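Local coordinates for DotI (Legionella pneumophila, PDB 3WZ4), which is probably an inner-membrane component of the Legionella type IVB secretion apparatus, represented here by its periplasmic domain, at residues A[7-11]-A[76-81]; A[18-24]-A[94-100]; A[109-113]-A[135-139]. All coordinates share one frame; numbering follows the deposited sequence.

Contact 1: residues A[7-11]-A[76-81]; sequences DSAVL and PIILQK
A salt bridge between D7 and K81 and a small apolar cluster beside it join the N-terminal turn of helix 7-21 to the bent strand that holds 76-81. NZ of K81 donates to OD2 of D7 over 2.6 Å, on the syn side of the carboxylate but 24° out of its plane, and the two side chains meet at about a right angle. The other carboxylate oxygen, OD1, accepts the indole NE1 of W90, so each carboxylate oxygen of D7 has its own donor; with a cation on one and an N-H on the other, the group would be expected to stay ionised and resist rotation. The backbone O of D7 is engaged as well, accepting N of L11 in the first turn of the helix. K81 reaches D7 because its chain runs extended from CG to NZ, all later torsions lying near 180°.

Next to the bridge, CD1 of I78 lies 3.5 Å from CG of D7, which puts a methyl against the carboxylate carbon. Branch CD2 of L11 does most of the apolar touching: it sits 3.8 Å from CB of P76 and equally far from CG1 of I78. It also comes to 3.5 Å from the carbonyl O of P76, a van der Waals contact.

The chain turns a corner at L79, and this brings I78 and K81 to D7 from separate strand pieces. Strand 87-101 flanks the site: its Y88 and W90 touch K81, its M94 touches P76, and its backbone pairs with I77 and L79.

Contact 2: residues A[18-24]-A[94-100]; sequences AIAAFTY and MPILVTY
F22 meets I96, V98 and Y100, and A18 and I19 meet M94, where the C-terminal end of helix 7-21 lies on the antiparallel sheet, a helix-on-sheet arrangement consistent with the NTF2-like clan to which this family belongs. The close part is wholly apolar. CG2 of V98 sits 3.7 Å above one face of the F22 ring, displaced toward its rim, and makes a CH-pi contact 4.1 Å from the ring centroid. CD1 of I96 approaches the same ring obliquely, 3.7 Å from CD2 of F22. With chi1 at 63°, CG1 of I96 stands between its backbone N and carbonyl carbon, and an extended chi2 carries CD1 on to the phenylalanine. Further along, selenomethionine M94 bends at chi3 (71°), bringing CE to 3.7 Å from CB of A18; CD1 of I19 touches CE at longer range.

Toward Y24 and Y100 the contact becomes looser and wetter. OH of Y24 lies 4.4 Å from CE2 of Y100, near that ring's plane, while N57 and V61 of helix 57-63 touch both tyrosines. Pentanediol molecules, probably from the crystallisation liquor, approach F22 and Y24. One water lies between the two phenols, 3.0 Å from OH of Y24; its 2.4 Å approach to OH of Y100 is doubtfully short as modelled.

Contact 3: residues A[109-113]-A[135-139]; sequences QNNVV and VVGPA
The beta hairpin of strands 106-119 and 129-138 is held here by V112 and G137, an antiparallel hydrogen-bonded pair. N of V112 donates to O of G137 over 2.6 Å with an N-H...O angle of 166°, and N of G137 returns the bond to O of V112 at 3.0 Å, more bent at 146°. N111 with P138 and V113 with V136 form the adjoining non-hydrogen-bonded pairs. CA of V113 adds a C-H...O contact to O of V135, at 3.4 Å.

Strand 129-138 is one of the two edge strands of the five-stranded antiparallel sheet within this chain, whereas 106-119 also pairs with strand 87-101 on its other side. A water donates to O of V112 and O of V135, giving the V112 carbonyl a second donor beside the amide of G137. Near the last modelled residue the pairing weakens: N of A139 makes a weak hydrogen bond to O of N110 (3.4 Å), and another water links the same two atoms.

On the V113-V136 face, V136 has CG1 anti to its backbone N (chi1 178°), which sets that methyl 4.0 Å from CB of N111. CG2 of V136 lies 4.5 Å from CG2 of V113, a loose apolar touch.

How the contacts relate
Contact 2 is the buried one of the three, its centre about 8 Å from the centre of the chain; contacts 1 and 3 lie at the surface. Contacts 1 and 2 share helix 7-21, one near its start and the other at its end, and touch where CD of P76 lies 3.8 Å from SE of M94. Contacts 2 and 3 are joined through the sheet by probable backbone bonds, including N of I96 to O of N111 at 2.7 Å. Chemistry follows position: a charged pair beside aliphatic groups at contact 1, methyls against an aromatic ring at contact 2, and main-chain bonds with bridging waters at contact 3.

Contact 1: residues A[7-11]-A[76-81]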
loop_
_atom_site.group_PDB
_atom_site.type_symbol
_atom_site.label_atom_id
_atom_site.label_comp_id
_atom_site.label_asym_id
_atom_site.label_seq_id
_atom_site.Cartn_x
_atom_site.Cartn_y
_atom_site.Cartn_z
ATOM N N ASP A 7 1.766 15.376 -10.031
ATOM C CA ASP A 7 2.750 14.336 -9.762
ATOM C C ASP A 7 3.090 14.300 -8.272
ATOM O O ASP A 7 3.094 13.235 -7.652
ATOM C CB ASP A 7 4.015 14.564 -10.588
ATOM C CG ASP A 7 3.915 13.985 -11.991
ATOM O OD1 ASP A 7 2.804 13.591 -12.410
ATOM O OD2 ASP A 7 4.952 13.927 -12.678
ATOM N N SER A 8 3.367 15.469 -7.704
ATOM C CA SER A 8 3.747 15.573 -6.298
ATOM C C SER A 8 2.614 15.125 -5.387
ATOM O O SER A 8 2.849 14.482 -4.363
ATOM C CB SER A 8 4.158 17.005 -5.955
ATOM O OG SER A 8 3.052 17.883 -6.054
ATOM N N ALA A 9 1.384 15.461 -5.762
ATOM C CA ALA A 9 0.217 15.044 -4.994
ATOM C C ALA A 9 0.056 13.528 -5.019
ATOM O O ALA A 9 -0.178 12.902 -3.984
ATOM C CB ALA A 9 -1.035 15.713 -5.526
ATOM N N VAL A 10 0.174 12.946 -6.208
ATOM C CA VAL A 10 0.064 11.500 -6.370
ATOM C C VAL A 10 1.137 10.776 -5.557
ATOM O O VAL A 10 0.883 9.724 -4.977
ATOM C CB VAL A 10 0.177 11.089 -7.850
ATOM C CG1 VAL A 10 0.286 9.579 -7.976
ATOM C CG2 VAL A 10 -1.010 11.622 -8.646
ATOM N N LEU A 11 2.335 11.348 -5.514
ATOM C CA LEU A 11 3.428 10.762 -4.743
ATOM C C LEU A 11 3.131 10.750 -3.241
ATOM O O LEU A 11 3.200 9.704 -2.600
ATOM C CB LEU A 11 4.741 11.488 -5.032
ATOM C CG LEU A 11 5.368 11.183 -6.395
ATOM C CD1 LEU A 11 6.306 12.293 -6.834
ATOM C CD2 LEU A 11 6.090 9.849 -6.364
ATOM N N PRO A 76 9.436 8.639 -2.464
ATOM C CA PRO A 76 8.812 7.884 -3.552
ATOM C C PRO A 76 9.149 8.514 -4.895
ATOM O O PRO A 76 9.262 9.737 -4.983
ATOM C CB PRO A 76 7.316 8.026 -3.260
ATOM C CG PRO A 76 7.203 9.295 -2.491
ATOM C CD PRO A 76 8.443 9.359 -1.647
ATOM N N ILE A 77 9.313 7.689 -5.922
ATOM C CA ILE A 77 9.639 8.194 -7.249
ATOM C C ILE A 77 8.676 7.658 -8.301
ATOM O O ILE A 77 8.167 6.544 -8.184
ATOM C CB ILE A 77 11.079 7.818 -7.664
ATOM C CG1 ILE A 77 11.238 6.298 -7.717
ATOM C CG2 ILE A 77 12.095 8.434 -6.707
ATOM C CD1 ILE A 77 12.646 5.845 -8.055
ATOM N N ILE A 78 8.421 8.466 -9.323
ATOM C CA ILE A 78 7.638 8.017 -10.464
ATOM C C ILE A 78 8.571 7.351 -11.465
ATOM O O ILE A 78 9.421 8.010 -12.059
ATOM C CB ILE A 78 6.905 9.186 -11.138
ATOM C CG1 ILE A 78 5.883 9.791 -10.173
ATOM C CG2 ILE A 78 6.225 8.730 -12.426
ATOM C CD1 ILE A 78 5.297 11.097 -10.653
ATOM N N LEU A 79 8.426 6.040 -11.628
ATOM C CA LEU A 79 9.229 5.293 -12.588
ATOM C C LEU A 79 8.761 5.597 -14.004
ATOM O O LEU A 79 9.558 5.645 -14.942
ATOM C CB LEU A 79 9.122 3.789 -12.326
ATOM C CG LEU A 79 9.575 3.265 -10.960
ATOM C CD1 LEU A 79 9.317 1.773 -10.862
ATOM C CD2 LEU A 79 11.050 3.573 -10.713
ATOM N N GLN A 80 7.457 5.802 -14.149
ATOM C CA GLN A 80 6.859 6.024 -15.455
ATOM C C GLN A 80 5.423 6.505 -15.293
ATOM O O GLN A 80 4.729 6.103 -14.359
ATOM C CB GLN A 80 6.892 4.731 -16.271
ATOM C CG GLN A 80 6.390 4.877 -17.693
ATOM C CD GLN A 80 6.686 3.656 -18.543
ATOM O OE1 GLN A 80 6.536 2.519 -18.093
ATOM N NE2 GLN A 80 7.119 3.887 -19.778
ATOM N N LYS A 81 4.985 7.375 -16.196
ATOM C CA LYS A 81 3.605 7.838 -16.200
ATOM C C LYS A 81 3.071 7.909 -17.624
ATOM O O LYS A 81 3.842 7.936 -18.583
ATOM C CB LYS A 81 3.476 9.196 -15.501
ATOM C CG LYS A 81 4.329 10.305 -16.107
ATOM C CD LYS A 81 4.184 11.605 -15.319
ATOM C CE LYS A 81 5.000 12.728 -15.941
ATOM N NZ LYS A 81 4.760 14.029 -15.259
#

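Contact 2: residues A[18-24]-A[94-100]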
loop_
_atom_site.group_PDB
_atom_site.type_symbol
_atom_site.label_atom_id
_atom_site.label_comp_id
_atom_site.label_asym_id
_atom_site.label_seq_id
_atom_site.Cartn_x
_atom_site.Cartn_y
_atom_site.Cartn_z
ATOM N N ALA A 18 1.097 3.248 0.976
ATOM C CA ALA A 18 2.124 2.246 1.235
ATOM C C ALA A 18 2.307 2.034 2.734
ATOM O O ALA A 18 2.332 0.902 3.211
ATOM C CB ALA A 18 3.445 2.652 0.581
ATOM N N ILE A 19 2.418 3.133 3.475
ATOM C CA ILE A 19 2.593 3.064 4.921
ATOM C C ILE A 19 1.368 2.456 5.602
ATOM O O ILE A 19 1.494 1.622 6.500
ATOM C CB ILE A 19 2.880 4.451 5.521
ATOM C CG1 ILE A 19 4.142 5.052 4.896
ATOM C CG2 ILE A 19 3.022 4.363 7.036
ATOM C CD1 ILE A 19 5.391 4.224 5.124
ATOM N N ALA A 20 0.183 2.875 5.170
ATOM C CA ALA A 20 -1.059 2.372 5.743
ATOM C C ALA A 20 -1.147 0.852 5.641
ATOM O O ALA A 20 -1.629 0.185 6.555
ATOM C CB ALA A 20 -2.256 3.023 5.061
ATOM N N ALA A 21 -0.681 0.309 4.522
ATOM C CA ALA A 21 -0.717 -1.132 4.299
ATOM C C ALA A 21 0.131 -1.903 5.312
ATOM O O ALA A 21 -0.098 -3.085 5.546
ATOM C CB ALA A 21 -0.274 -1.458 2.881
ATOM N N PHE A 22 1.109 -1.232 5.910
ATOM C CA PHE A 22 1.972 -1.879 6.892
ATOM C C PHE A 22 1.794 -1.280 8.281
ATOM O O PHE A 22 2.734 -1.234 9.076
ATOM C CB PHE A 22 3.436 -1.805 6.455
ATOM C CG PHE A 22 3.750 -2.668 5.269
ATOM C CD1 PHE A 22 4.096 -3.998 5.440
ATOM C CD2 PHE A 22 3.684 -2.157 3.985
ATOM C CE1 PHE A 22 4.381 -4.802 4.352
ATOM C CE2 PHE A 22 3.971 -2.956 2.891
ATOM C CZ PHE A 22 4.319 -4.278 3.077
ATOM N N THR A 23 0.581 -0.819 8.568
ATOM C CA THR A 23 0.273 -0.238 9.869
ATOM C C THR A 23 -0.967 -0.905 10.457
ATOM O O THR A 23 -2.085 -0.435 10.260
ATOM C CB THR A 23 0.056 1.290 9.768
ATOM O OG1 THR A 23 1.196 1.895 9.146
ATOM C CG2 THR A 23 -0.142 1.902 11.151
ATOM N N TYR A 24 -0.758 -2.008 11.170
ATOM C CA TYR A 24 -1.852 -2.764 11.769
ATOM C C TYR A 24 -1.323 -3.690 12.862
ATOM O O TYR A 24 -0.118 -3.733 13.113
ATOM C CB TYR A 24 -2.588 -3.576 10.703
ATOM C CG TYR A 24 -1.767 -4.705 10.117
ATOM C CD1 TYR A 24 -0.883 -4.480 9.069
ATOM C CD2 TYR A 24 -1.877 -5.998 10.611
ATOM C CE1 TYR A 24 -0.129 -5.513 8.532
ATOM C CE2 TYR A 24 -1.126 -7.037 10.082
ATOM C CZ TYR A 24 -0.257 -6.790 9.045
ATOM O OH TYR A 24 0.489 -7.822 8.516
HETATM N N MSE A 94 8.654 3.102 -3.801
HETATM C CA MSE A 94 9.172 3.650 -2.553
HETATM C C MSE A 94 9.694 2.540 -1.652
HETATM O O MSE A 94 9.014 1.539 -1.437
HETATM C CB MSE A 94 8.090 4.449 -1.819
HETATM C CG MSE A 94 8.630 5.330 -0.696
HETATM SE SE MSE A 94 7.245 6.324 0.260
HETATM C CE MSE A 94 6.421 4.829 1.204
ATOM N N PRO A 95 10.917 2.711 -1.130
ATOM C CA PRO A 95 11.491 1.766 -0.170
ATOM C C PRO A 95 11.015 2.076 1.246
ATOM O O PRO A 95 10.842 3.242 1.596
ATOM C CB PRO A 95 12.991 2.034 -0.290
ATOM C CG PRO A 95 13.067 3.490 -0.610
ATOM C CD PRO A 95 11.852 3.801 -1.459
ATOM N N ILE A 96 10.805 1.043 2.052
ATOM C CA ILE A 96 10.318 1.235 3.412
ATOM C C ILE A 96 11.022 0.315 4.399
ATOM O O ILE A 96 11.598 -0.704 4.015
ATOM C CB ILE A 96 8.793 0.981 3.511
ATOM C CG1 ILE A 96 8.470 -0.475 3.166
ATOM C CG2 ILE A 96 8.027 1.928 2.606
ATOM C CD1 ILE A 96 6.991 -0.808 3.230
ATOM N N LEU A 97 10.969 0.685 5.674
ATOM C CA LEU A 97 11.447 -0.180 6.743
ATOM C C LEU A 97 10.263 -0.650 7.580
ATOM O O LEU A 97 9.655 0.138 8.300
ATOM C CB LEU A 97 12.455 0.553 7.629
ATOM C CG LEU A 97 13.032 -0.284 8.775
ATOM C CD1 LEU A 97 13.818 -1.467 8.223
ATOM C CD2 LEU A 97 13.897 0.568 9.699
ATOM N N VAL A 98 9.936 -1.934 7.481
ATOM C CA VAL A 98 8.798 -2.484 8.204
ATOM C C VAL A 98 9.247 -3.094 9.527
ATOM O O VAL A 98 10.285 -3.753 9.594
ATOM C CB VAL A 98 8.058 -3.550 7.368
ATOM C CG1 VAL A 98 6.829 -4.045 8.104
ATOM C CG2 VAL A 98 7.670 -2.985 6.008
ATOM N N THR A 99 8.463 -2.865 10.577
ATOM C CA THR A 99 8.770 -3.391 11.902
ATOM C C THR A 99 7.634 -4.252 12.457
ATOM O O THR A 99 6.506 -3.787 12.608
ATOM C CB THR A 99 9.071 -2.255 12.897
ATOM O OG1 THR A 99 10.218 -1.522 12.453
ATOM C CG2 THR A 99 9.338 -2.812 14.287
ATOM N N TYR A 100 7.944 -5.513 12.746
ATOM C CA TYR A 100 7.024 -6.416 13.429
ATOM C C TYR A 100 7.529 -6.623 14.851
ATOM O O TYR A 100 8.637 -7.122 15.046
ATOM C CB TYR A 100 6.978 -7.766 12.716
ATOM C CG TYR A 100 6.503 -7.716 11.281
ATOM C CD1 TYR A 100 7.371 -7.370 10.253
ATOM C CD2 TYR A 100 5.191 -8.035 10.951
ATOM C CE1 TYR A 100 6.944 -7.331 8.937
ATOM C CE2 TYR A 100 4.754 -7.999 9.637
ATOM C CZ TYR A 100 5.636 -7.646 8.635
ATOM O OH TYR A 100 5.210 -7.608 7.327
HETATM O O HOH W 1 2.884 -7.128 6.858
#

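Contact 3: residues A[109-113]-A[135-139]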
loop_
_atom_site.group_PDB
_atom_site.type_symbol
_atom_site.label_atom_id
_atom_site.label_comp_id
_atom_site.label_asym_id
_atom_site.label_seq_id
_atom_site.Cartn_x
_atom_site.Cartn_y
_atom_site.Cartn_z
ATOM N N GLN A 109 12.250 -5.385 8.331
ATOM C CA GLN A 109 12.465 -5.714 6.927
ATOM C C GLN A 109 12.603 -4.457 6.076
ATOM O O GLN A 109 11.796 -3.533 6.185
ATOM C CB GLN A 109 11.298 -6.537 6.379
ATOM C CG GLN A 109 11.156 -7.930 6.957
ATOM C CD GLN A 109 9.993 -8.688 6.336
ATOM O OE1 GLN A 109 9.074 -8.087 5.776
ATOM N NE2 GLN A 109 10.032 -10.011 6.425
ATOM N N ASN A 110 13.625 -4.424 5.227
ATOM C CA ASN A 110 13.714 -3.398 4.199
ATOM C C ASN A 110 12.993 -3.875 2.952
ATOM O O ASN A 110 13.430 -4.820 2.296
ATOM C CB ASN A 110 15.169 -3.063 3.866
ATOM C CG ASN A 110 15.899 -2.416 5.024
ATOM O OD1 ASN A 110 15.632 -1.267 5.380
ATOM N ND2 ASN A 110 16.836 -3.148 5.616
ATOM N N ASN A 111 11.878 -3.230 2.632
ATOM C CA ASN A 111 11.101 -3.600 1.457
ATOM C C ASN A 111 11.009 -2.465 0.450
ATOM O O ASN A 111 11.187 -1.296 0.794
ATOM C CB ASN A 111 9.692 -4.049 1.861
ATOM C CG ASN A 111 9.690 -5.360 2.623
ATOM O OD1 ASN A 111 10.425 -6.288 2.286
ATOM N ND2 ASN A 111 8.862 -5.442 3.660
ATOM N N VAL A 112 10.737 -2.821 -0.798
ATOM C CA VAL A 112 10.426 -1.835 -1.819
ATOM C C VAL A 112 8.996 -2.051 -2.293
ATOM O O VAL A 112 8.635 -3.147 -2.717
ATOM C CB VAL A 112 11.376 -1.939 -3.019
ATOM C CG1 VAL A 112 11.161 -0.766 -3.961
ATOM C CG2 VAL A 112 12.812 -1.977 -2.541
ATOM N N VAL A 113 8.182 -1.008 -2.196
ATOM C CA VAL A 113 6.802 -1.080 -2.658
ATOM C C VAL A 113 6.689 -0.464 -4.048
ATOM O O VAL A 113 7.179 0.638 -4.296
ATOM C CB VAL A 113 5.843 -0.350 -1.698
ATOM C CG1 VAL A 113 4.418 -0.421 -2.217
ATOM C CG2 VAL A 113 5.935 -0.941 -0.297
ATOM N N VAL A 135 2.730 -4.115 -5.317
ATOM C CA VAL A 135 3.775 -5.131 -5.299
ATOM C C VAL A 135 4.839 -4.838 -4.248
ATOM O O VAL A 135 5.370 -3.729 -4.176
ATOM C CB VAL A 135 4.433 -5.289 -6.677
ATOM C CG1 VAL A 135 5.602 -6.257 -6.600
ATOM C CG2 VAL A 135 3.406 -5.760 -7.702
ATOM N N VAL A 136 5.142 -5.842 -3.432
ATOM C CA VAL A 136 6.154 -5.712 -2.394
ATOM C C VAL A 136 7.333 -6.631 -2.687
ATOM O O VAL A 136 7.150 -7.769 -3.120
ATOM C CB VAL A 136 5.584 -6.054 -1.002
ATOM C CG1 VAL A 136 6.674 -5.957 0.059
ATOM C CG2 VAL A 136 4.416 -5.136 -0.662
ATOM N N GLY A 137 8.541 -6.130 -2.456
ATOM C CA GLY A 137 9.744 -6.919 -2.645
ATOM C C GLY A 137 10.839 -6.445 -1.714
ATOM O O GLY A 137 10.696 -5.408 -1.065
ATOM N N PRO A 138 11.940 -7.205 -1.632
ATOM C CA PRO A 138 13.072 -6.834 -0.780
ATOM C C PRO A 138 13.985 -5.812 -1.445
ATOM O O PRO A 138 13.795 -5.493 -2.624
ATOM C CB PRO A 138 13.820 -8.157 -0.623
ATOM C CG PRO A 138 13.565 -8.858 -1.913
ATOM C CD PRO A 138 12.139 -8.522 -2.265
ATOM N N ALA A 139 14.957 -5.311 -0.683
ATOM C CA ALA A 139 15.978 -4.400 -1.197
ATOM C C ALA A 139 15.483 -3.564 -2.371
ATOM O O ALA A 139 16.268 -2.947 -3.083
ATOM C CB ALA A 139 17.238 -5.169 -1.579
HETATM O O HOH W 2 15.846 -6.763 1.745
HETATM O O HOH W 3 8.242 -3.577 -5.398
#